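Local coordinates for solute-binding periplasmic protein of iron/siderophore ABC transporter (PDB 6B2Y), which probably captures a chelated metal such as siderophore-bound iron in the periplasm of Yersinia pestis and delivers it to an ABC transporter for uptake, at residues 163-168 with 236-241; 222-227 with 274-279; 342-347 with 358-363. One frame throughout, in Å; residues are numbered along the deposited sequence.

How the contacts relate
Followed from the N terminus, the chain first supplies the loop 163-168, between strand 159-162 and helix 168-182 of the N-terminal lobe. It then runs through the long helix 186-207 into the C-terminal lobe. Contact 1 closes a loop of 67 intervening residues when 236-241 meets 163-168, joining the two lobes. Contact 2 opens within that loop at 222-227 and closes at 274-279, so contacts 1 and 2 cross; it joins the loop after strand 217-221 to the end of the neighbouring strand 275-280. Contact 3 follows in series and closes a short helix-loop-helix between 342-347 and 358-363. Leu222 packs on Asn238 and Met239, while Phe346 touches Met239 and Ile277, linking all three.

Contact 1. Residues 163-168 with 236-241; sequences DFRNSP and KGNMGD
Asn238 reaches across to Arg165 with its amide nitrogen rather than its oxygen. Its CG stands anti to the backbone N (chi1 -163°), and ND2 donates to Arg165 O at 2.8 Å, in the carbonyl plane and on a lone pair; the acceptor also lies in the plane of the amide, so the bond helps hold the amide's rotation. ND2 has a weaker second acceptor in Tyr334 O. Arg165 contributes methylene, its CG lying 3.5 Å from Asn238 ND2, whereas its NH2 bonds to Leu137 O. The planes of the Arg165 guanidinium and the Asn238 amide are 24° apart.

One residue on, the backbones meet: Asn238 N donates to Asn166 O at 2.9 Å, from above the carbonyl plane, and Gly237 CA adds a CA-H...O contact of 3.3 Å to the same Asn166 O. At the far edge Asp241 turns its carboxylate to the Pro168 ring, with OD2 3.2 Å from Pro168 CD; that oxygen also accepts from Leu169 N, in the first turn of helix 168-182. A water joins Ser167 OG to Lys236 O. Within 163-168, Asp163 OD1 accepts from Arg165 N in an Asx turn and from Asn166 N in an Asx motif. Such lobe-to-lobe bridging is consistent with the two-lobed binding proteins of iron-siderophore transporters, whose lobes are joined by one long helix.

Contact 2. Residues 222-227 with 274-279; sequences LRAGAS and DIYIAS
Ser279 meets the backbone of Leu222 and Arg223 with its hydroxyl, with OG held between the backbone N and the carbonyl carbon (chi1 85°), pointing to the Arg223 N-H. There it receives Arg223 N at 2.7 Å in a nearly straight bond (165° at the hydrogen). The same oxygen is hydrogen-bonded to His331 ND1, so it is gripped both by the loop and by the region beyond strand 326-330. Leu222 adds carbon contacts to it: CB, though directed away from the strand overall, is also near Ser279 OG, and CD2 lies 3.5 Å from Ser279 OG.

The backbone carbonyl of Ser279 serves the next residue along. Ala224 N donates to Ser279 O at 3.1 Å, approaching nearly along the C=O axis, with a C=O...N angle of 162°, although the bond is clearly bent at the hydrogen. A water donates to Ala224 O at 2.6 Å and also to Ser279 O, bridging the two carbonyls.

Ala224 carries the apolar part. Its CB points toward the strand and meets Ala278 CB at 3.6 Å, while Tyr276 OH comes to 3.8 Å from Ala224 CB. That tyrosine hydroxyl is hydrogen-bonded to Glu221 OE2. Beyond Ala224 the loop folds back in a beta turn, with Ala226 N bonded to Arg223 O at 3.1 Å and Gly225 taking a positive phi.

Strand 275-280 runs between the parallel strands 217-221 and 326-330. Ala224 and Tyr276 pack on Ile309 of helix 299-310, whereas Ile275 and Ile277 face Phe350 of helix 340-350.

Contact 3. Residues 342-347 with 358-363; sequences AIQSFA and LDPKKT
Gln344 and Thr363 reach toward each other tip to tip, and their meeting supplies the hydrogen bond of this helix pair. Thr363 OG1 donates to Gln344 OE1 at 2.7 Å, in the carbonyl plane and on a lone pair (C=O...O angle 120°). In the glutamine CG lies anti to the carbonyl carbon and CD continues extended (chi2 -172°), carrying the amide carbon out toward the second helix. Its other end is occupied as well: NE2 bonds to Asn199 O of helix 186-207. With both ends of the amide engaged, its flip state is defined and its buried polar atoms are satisfied.

Carbon packing adjoins that bond. Leu358 crosses the glutamine at about a right angle, CD1 lying 3.9 Å from Gln344 CD, while its other methyl, CD2, rests 4.1 Å from Gln344 CB. Pro360 turns its ring toward the first helix: CG lies 4.1 Å from Gln344 CB, and CB is 3.8 Å from Ser345 OG, a polar atom against ring carbons. That hydroxyl is bonded to Leu341 O, so the oxygen that rests against the proline carbons is already engaged within its own helix. Ser345 and Pro360 both touch Trp381 of strand 381-383.

Capping forms the third kind of interaction. Asp359 is the N-cap of helix 360-371, its OD1 accepting weakly from Lys361 N at 2.8 Å and from Lys362 N at 3.4 Å. Helix 360-371 begins at Pro360, right after the cap, and Thr363 in its first turn faces Gln344. The whole is a helix-loop-helix unit of the C-terminal lobe, packed through Gln344 and Thr363 against the long helix that connects the lobes in binding proteins of this family.

Contact 1. Residues 163-168 with 236-241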
loop_
_atom_site.group_PDB
_atom_site.type_symbol
_atom_site.label_atom_id
_atom_site.label_comp_id
_atom_site.label_asym_id
_atom_site.label_seq_id
_atom_site.Cartn_x
_atom_site.Cartn_y
_atom_site.Cartn_z
ATOM N N ASP A 163 -10.881 -3.053 -2.332
ATOM C CA ASP A 163 -9.727 -3.126 -3.223
ATOM C C ASP A 163 -8.927 -1.829 -3.169
ATOM O O ASP A 163 -9.457 -0.752 -3.479
ATOM C CB ASP A 163 -10.127 -3.396 -4.673
ATOM C CG ASP A 163 -8.913 -3.400 -5.602
ATOM O OD1 ASP A 163 -7.946 -4.128 -5.307
ATOM O OD2 ASP A 163 -8.922 -2.648 -6.603
ATOM N N PHE A 164 -7.648 -1.960 -2.807
ATOM C CA PHE A 164 -6.627 -0.922 -2.933
ATOM C C PHE A 164 -5.481 -1.371 -3.820
ATOM O O PHE A 164 -4.496 -0.633 -3.969
ATOM C CB PHE A 164 -6.061 -0.546 -1.554
ATOM C CG PHE A 164 -7.103 -0.127 -0.571
ATOM C CD1 PHE A 164 -7.730 1.109 -0.698
ATOM C CD2 PHE A 164 -7.471 -0.979 0.474
ATOM C CE1 PHE A 164 -8.681 1.516 0.208
ATOM C CE2 PHE A 164 -8.428 -0.588 1.382
ATOM C CZ PHE A 164 -9.041 0.657 1.248
ATOM N N ARG A 165 -5.582 -2.560 -4.409
ATOM C CA ARG A 165 -4.464 -3.217 -5.068
ATOM C C ARG A 165 -4.636 -3.311 -6.575
ATOM O O ARG A 165 -3.707 -3.004 -7.326
ATOM C CB ARG A 165 -4.282 -4.632 -4.491
ATOM C CG ARG A 165 -2.861 -5.203 -4.713
ATOM C CD ARG A 165 -2.808 -6.718 -4.467
ATOM N NE ARG A 165 -3.841 -7.372 -5.259
ATOM C CZ ARG A 165 -4.842 -8.078 -4.752
ATOM N NH1 ARG A 165 -4.920 -8.263 -3.437
ATOM N NH2 ARG A 165 -5.748 -8.616 -5.563
ATOM N N ASN A 166 -5.799 -3.768 -7.041
ATOM C CA ASN A 166 -5.988 -3.981 -8.472
ATOM C C ASN A 166 -6.065 -2.656 -9.211
ATOM O O ASN A 166 -5.303 -2.395 -10.153
ATOM C CB ASN A 166 -7.257 -4.798 -8.716
ATOM C CG ASN A 166 -7.158 -6.198 -8.152
ATOM O OD1 ASN A 166 -6.085 -6.638 -7.763
ATOM N ND2 ASN A 166 -8.284 -6.916 -8.123
ATOM N N SER A 167 -6.995 -1.800 -8.804
ATOM C CA SER A 167 -7.205 -0.511 -9.455
ATOM C C SER A 167 -7.366 0.562 -8.393
ATOM O O SER A 167 -8.483 1.019 -8.118
ATOM C CB SER A 167 -8.430 -0.580 -10.369
ATOM O OG SER A 167 -8.402 -1.809 -11.098
ATOM N N PRO A 168 -6.266 1.007 -7.780
ATOM C CA PRO A 168 -6.397 2.025 -6.725
ATOM C C PRO A 168 -6.924 3.357 -7.228
ATOM O O PRO A 168 -7.543 4.086 -6.445
ATOM C CB PRO A 168 -4.971 2.149 -6.155
ATOM C CG PRO A 168 -4.067 1.559 -7.184
ATOM C CD PRO A 168 -4.872 0.527 -7.925
ATOM N N LYS A 236 -1.623 -2.471 -15.968
ATOM C CA LYS A 236 -2.865 -1.691 -16.024
ATOM C C LYS A 236 -3.565 -1.691 -14.665
ATOM O O LYS A 236 -4.630 -2.291 -14.468
ATOM C CB LYS A 236 -3.789 -2.238 -17.104
ATOM C CG LYS A 236 -3.146 -2.379 -18.474
ATOM C CD LYS A 236 -3.831 -3.521 -19.235
ATOM C CE LYS A 236 -3.782 -3.286 -20.730
ATOM N NZ LYS A 236 -2.404 -3.511 -21.223
ATOM N N GLY A 237 -2.956 -0.976 -13.719
ATOM C CA GLY A 237 -3.468 -0.884 -12.372
ATOM C C GLY A 237 -2.323 -0.881 -11.379
ATOM O O GLY A 237 -1.178 -0.622 -11.742
ATOM N N ASN A 238 -2.664 -1.170 -10.124
ATOM C CA ASN A 238 -1.736 -1.063 -8.998
ATOM C C ASN A 238 -0.883 0.199 -9.102
ATOM O O ASN A 238 -1.419 1.268 -9.398
ATOM C CB ASN A 238 -0.889 -2.320 -8.909
ATOM C CG ASN A 238 -0.216 -2.470 -7.544
ATOM O OD1 ASN A 238 0.985 -2.270 -7.429
ATOM N ND2 ASN A 238 -0.994 -2.791 -6.511
ATOM N N MET A 239 0.440 0.104 -8.868
ATOM C CA MET A 239 1.249 1.308 -8.846
ATOM C C MET A 239 1.333 1.967 -10.215
ATOM O O MET A 239 1.672 3.152 -10.290
ATOM C CB MET A 239 2.652 0.981 -8.309
ATOM C CG MET A 239 2.659 0.611 -6.838
ATOM S SD MET A 239 4.085 1.382 -6.064
ATOM C CE MET A 239 4.220 0.576 -4.461
ATOM N N GLY A 240 1.010 1.231 -11.287
ATOM C CA GLY A 240 0.808 1.865 -12.580
ATOM C C GLY A 240 -0.179 3.014 -12.513
ATOM O O GLY A 240 0.004 4.045 -13.166
ATOM N N ASP A 241 -1.244 2.856 -11.711
ATOM C CA ASP A 241 -2.193 3.949 -11.515
ATOM C C ASP A 241 -1.507 5.187 -10.946
ATOM O O ASP A 241 -1.867 6.323 -11.291
ATOM C CB ASP A 241 -3.326 3.503 -10.574
ATOM C CG ASP A 241 -4.367 2.642 -11.270
ATOM O OD1 ASP A 241 -4.225 2.393 -12.491
ATOM O OD2 ASP A 241 -5.340 2.226 -10.596
HETATM O O HOH W 1 -6.927 -1.122 -13.529
#

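Contact 2. Residues 222-227 with 274-279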
loop_
_atom_site.group_PDB
_atom_site.type_symbol
_atom_site.label_atom_id
_atom_site.label_comp_id
_atom_site.label_asym_id
_atom_site.label_seq_id
_atom_site.Cartn_x
_atom_site.Cartn_y
_atom_site.Cartn_z
ATOM N N LEU A 222 8.741 -3.676 -8.604
ATOM C CA LEU A 222 8.161 -3.971 -7.299
ATOM C C LEU A 222 8.979 -5.035 -6.562
ATOM O O LEU A 222 9.377 -6.047 -7.139
ATOM C CB LEU A 222 6.718 -4.437 -7.457
ATOM C CG LEU A 222 5.796 -3.389 -8.074
ATOM C CD1 LEU A 222 4.429 -4.008 -8.428
ATOM C CD2 LEU A 222 5.623 -2.218 -7.107
ATOM N N ARG A 223 9.181 -4.808 -5.266
ATOM C CA ARG A 223 9.998 -5.700 -4.437
ATOM C C ARG A 223 11.337 -5.984 -5.098
ATOM O O ARG A 223 11.778 -7.132 -5.188
ATOM C CB ARG A 223 9.245 -6.979 -4.102
ATOM C CG ARG A 223 7.843 -6.718 -3.565
ATOM C CD ARG A 223 7.042 -7.998 -3.396
ATOM N NE ARG A 223 6.938 -8.744 -4.645
ATOM C CZ ARG A 223 7.382 -9.988 -4.799
ATOM N NH1 ARG A 223 7.249 -10.606 -5.966
ATOM N NH2 ARG A 223 7.960 -10.616 -3.777
ATOM N N ALA A 224 11.963 -4.921 -5.604
ATOM C CA ALA A 224 13.197 -5.025 -6.368
ATOM C C ALA A 224 14.261 -5.793 -5.600
ATOM O O ALA A 224 14.515 -5.515 -4.423
ATOM C CB ALA A 224 13.707 -3.630 -6.703
ATOM N N GLY A 225 14.881 -6.750 -6.282
ATOM C CA GLY A 225 15.997 -7.489 -5.734
ATOM C C GLY A 225 15.628 -8.553 -4.732
ATOM O O GLY A 225 16.525 -9.233 -4.225
ATOM N N ALA A 226 14.341 -8.736 -4.445
ATOM C CA ALA A 226 13.930 -9.684 -3.418
ATOM C C ALA A 226 13.794 -11.103 -3.957
ATOM O O ALA A 226 14.180 -12.060 -3.276
ATOM C CB ALA A 226 12.609 -9.231 -2.787
ATOM N N SER A 227 13.276 -11.250 -5.170
ATOM C CA SER A 227 12.906 -12.544 -5.721
ATOM C C SER A 227 13.974 -13.020 -6.710
ATOM O O SER A 227 14.982 -12.348 -6.959
ATOM C CB SER A 227 11.515 -12.445 -6.356
ATOM O OG SER A 227 10.939 -13.723 -6.585
ATOM N N ASP A 274 13.109 6.572 -18.844
ATOM C CA ASP A 274 13.685 7.818 -18.347
ATOM C C ASP A 274 13.923 7.763 -16.842
ATOM O O ASP A 274 14.914 8.313 -16.342
ATOM C CB ASP A 274 12.774 8.995 -18.677
ATOM C CG ASP A 274 12.637 9.227 -20.164
ATOM O OD1 ASP A 274 13.608 8.949 -20.906
ATOM O OD2 ASP A 274 11.557 9.703 -20.586
ATOM N N ILE A 275 13.022 7.107 -16.108
ATOM C CA ILE A 275 13.004 7.114 -14.649
ATOM C C ILE A 275 12.864 5.680 -14.156
ATOM O O ILE A 275 12.096 4.894 -14.721
ATOM C CB ILE A 275 11.850 7.997 -14.122
ATOM C CG1 ILE A 275 12.118 9.465 -14.448
ATOM C CG2 ILE A 275 11.627 7.800 -12.623
ATOM C CD1 ILE A 275 10.975 10.385 -14.109
ATOM N N TYR A 276 13.613 5.336 -13.101
ATOM C CA TYR A 276 13.581 4.008 -12.497
ATOM C C TYR A 276 13.136 4.134 -11.048
ATOM O O TYR A 276 13.648 4.979 -10.308
ATOM C CB TYR A 276 14.954 3.315 -12.565
ATOM C CG TYR A 276 15.020 2.058 -11.716
ATOM C CD1 TYR A 276 14.622 0.835 -12.227
ATOM C CD2 TYR A 276 15.473 2.104 -10.407
ATOM C CE1 TYR A 276 14.668 -0.315 -11.461
ATOM C CE2 TYR A 276 15.519 0.952 -9.622
ATOM C CZ TYR A 276 15.127 -0.250 -10.159
ATOM O OH TYR A 276 15.161 -1.396 -9.397
ATOM N N ILE A 277 12.174 3.297 -10.650
ATOM C CA ILE A 277 11.664 3.257 -9.285
ATOM C C ILE A 277 11.752 1.825 -8.788
ATOM O O ILE A 277 11.335 0.897 -9.491
ATOM C CB ILE A 277 10.201 3.746 -9.188
ATOM C CG1 ILE A 277 10.031 5.106 -9.853
ATOM C CG2 ILE A 277 9.768 3.844 -7.727
ATOM C CD1 ILE A 277 8.608 5.655 -9.727
ATOM N N ALA A 278 12.262 1.648 -7.569
ATOM C CA ALA A 278 12.240 0.364 -6.884
ATOM C C ALA A 278 11.309 0.449 -5.681
ATOM O O ALA A 278 11.297 1.457 -4.975
ATOM C CB ALA A 278 13.651 -0.037 -6.414
ATOM N N SER A 279 10.529 -0.598 -5.437
ATOM C CA SER A 279 9.744 -0.671 -4.208
ATOM C C SER A 279 10.347 -1.707 -3.274
ATOM O O SER A 279 10.938 -2.698 -3.713
ATOM C CB SER A 279 8.263 -1.021 -4.452
ATOM O OG SER A 279 8.056 -2.422 -4.536
HETATM O O HOH W 2 13.124 -4.217 -2.666
#

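Contact 3. Residues 342-347 with 358-363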
loop_
_atom_site.group_PDB
_atom_site.type_symbol
_atom_site.label_atom_id
_atom_site.label_comp_id
_atom_site.label_asym_id
_atom_site.label_seq_id
_atom_site.Cartn_x
_atom_site.Cartn_y
_atom_site.Cartn_z
ATOM N N ALA A 342 2.419 8.034 -2.134
ATOM C CA ALA A 342 3.214 7.596 -3.273
ATOM C C ALA A 342 2.895 8.416 -4.516
ATOM O O ALA A 342 3.793 8.745 -5.305
ATOM C CB ALA A 342 2.978 6.107 -3.541
ATOM N N ILE A 343 1.620 8.751 -4.721
ATOM C CA ILE A 343 1.266 9.562 -5.885
ATOM C C ILE A 343 1.991 10.899 -5.851
ATOM O O ILE A 343 2.554 11.348 -6.866
ATOM C CB ILE A 343 -0.254 9.748 -5.956
ATOM C CG1 ILE A 343 -0.939 8.402 -6.218
ATOM C CG2 ILE A 343 -0.613 10.764 -7.024
ATOM C CD1 ILE A 343 -2.449 8.480 -5.924
ATOM N N GLN A 344 2.022 11.534 -4.679
ATOM C CA GLN A 344 2.682 12.830 -4.541
ATOM C C GLN A 344 4.190 12.695 -4.699
ATOM O O GLN A 344 4.831 13.547 -5.334
ATOM C CB GLN A 344 2.343 13.464 -3.191
ATOM C CG GLN A 344 0.921 13.985 -3.074
ATOM C CD GLN A 344 0.716 14.773 -1.797
ATOM O OE1 GLN A 344 1.571 14.767 -0.904
ATOM N NE2 GLN A 344 -0.402 15.447 -1.699
ATOM N N SER A 345 4.777 11.639 -4.129
ATOM C CA SER A 345 6.220 11.438 -4.265
ATOM C C SER A 345 6.607 11.197 -5.721
ATOM O O SER A 345 7.592 11.766 -6.210
ATOM C CB SER A 345 6.683 10.266 -3.394
ATOM O OG SER A 345 6.683 10.629 -2.026
ATOM N N PHE A 346 5.842 10.360 -6.435
ATOM C CA PHE A 346 6.111 10.146 -7.857
ATOM C C PHE A 346 6.086 11.465 -8.620
ATOM O O PHE A 346 6.992 11.757 -9.412
ATOM C CB PHE A 346 5.086 9.190 -8.475
ATOM C CG PHE A 346 5.260 7.754 -8.077
ATOM C CD1 PHE A 346 6.082 7.404 -7.003
ATOM C CD2 PHE A 346 4.585 6.755 -8.752
ATOM C CE1 PHE A 346 6.227 6.084 -6.634
ATOM C CE2 PHE A 346 4.713 5.432 -8.385
ATOM C CZ PHE A 346 5.560 5.091 -7.315
ATOM N N ALA A 347 5.036 12.256 -8.413
ATOM C CA ALA A 347 4.874 13.502 -9.160
ATOM C C ALA A 347 6.037 14.452 -8.903
ATOM O O ALA A 347 6.565 15.072 -9.837
ATOM C CB ALA A 347 3.560 14.171 -8.777
ATOM N N LEU A 358 5.269 21.349 -3.144
ATOM C CA LEU A 358 4.585 20.161 -2.647
ATOM C C LEU A 358 5.538 19.348 -1.783
ATOM O O LEU A 358 6.638 19.007 -2.223
ATOM C CB LEU A 358 4.067 19.314 -3.815
ATOM C CG LEU A 358 3.381 17.976 -3.493
ATOM C CD1 LEU A 358 2.139 18.245 -2.701
ATOM C CD2 LEU A 358 3.068 17.203 -4.762
ATOM N N ASP A 359 5.104 19.020 -0.568
ATOM C CA ASP A 359 5.922 18.292 0.403
ATOM C C ASP A 359 5.166 17.063 0.901
ATOM O O ASP A 359 4.348 17.171 1.835
ATOM C CB ASP A 359 6.297 19.197 1.571
ATOM C CG ASP A 359 7.150 18.492 2.614
ATOM O OD1 ASP A 359 7.441 17.284 2.462
ATOM O OD2 ASP A 359 7.540 19.167 3.595
ATOM N N PRO A 360 5.422 15.887 0.320
ATOM C CA PRO A 360 4.775 14.662 0.818
ATOM C C PRO A 360 4.998 14.411 2.298
ATOM O O PRO A 360 4.142 13.794 2.945
ATOM C CB PRO A 360 5.418 13.560 -0.029
ATOM C CG PRO A 360 5.834 14.253 -1.283
ATOM C CD PRO A 360 6.218 15.644 -0.892
ATOM N N LYS A 361 6.125 14.870 2.860
ATOM C CA LYS A 361 6.346 14.675 4.289
ATOM C C LYS A 361 5.309 15.429 5.111
ATOM O O LYS A 361 4.808 14.916 6.119
ATOM C CB LYS A 361 7.771 15.102 4.670
ATOM C CG LYS A 361 8.846 14.159 4.152
ATOM C CD LYS A 361 10.173 14.871 3.946
ATOM C CE LYS A 361 11.344 13.917 4.143
ATOM N NZ LYS A 361 12.083 14.184 5.413
ATOM N N LYS A 362 4.960 16.646 4.697
ATOM C CA LYS A 362 3.898 17.353 5.401
ATOM C C LYS A 362 2.545 16.672 5.197
ATOM O O LYS A 362 1.727 16.613 6.124
ATOM C CB LYS A 362 3.851 18.817 4.963
ATOM C CG LYS A 362 2.755 19.638 5.645
ATOM C CD LYS A 362 2.704 19.442 7.172
ATOM C CE LYS A 362 4.014 19.833 7.872
ATOM N NZ LYS A 362 4.100 19.192 9.224
ATOM N N THR A 363 2.283 16.157 3.995
ATOM C CA THR A 363 1.045 15.406 3.791
ATOM C C THR A 363 0.951 14.243 4.766
ATOM O O THR A 363 -0.103 14.011 5.373
ATOM C CB THR A 363 0.967 14.895 2.356
ATOM O OG1 THR A 363 1.089 16.002 1.459
ATOM C CG2 THR A 363 -0.358 14.182 2.109
#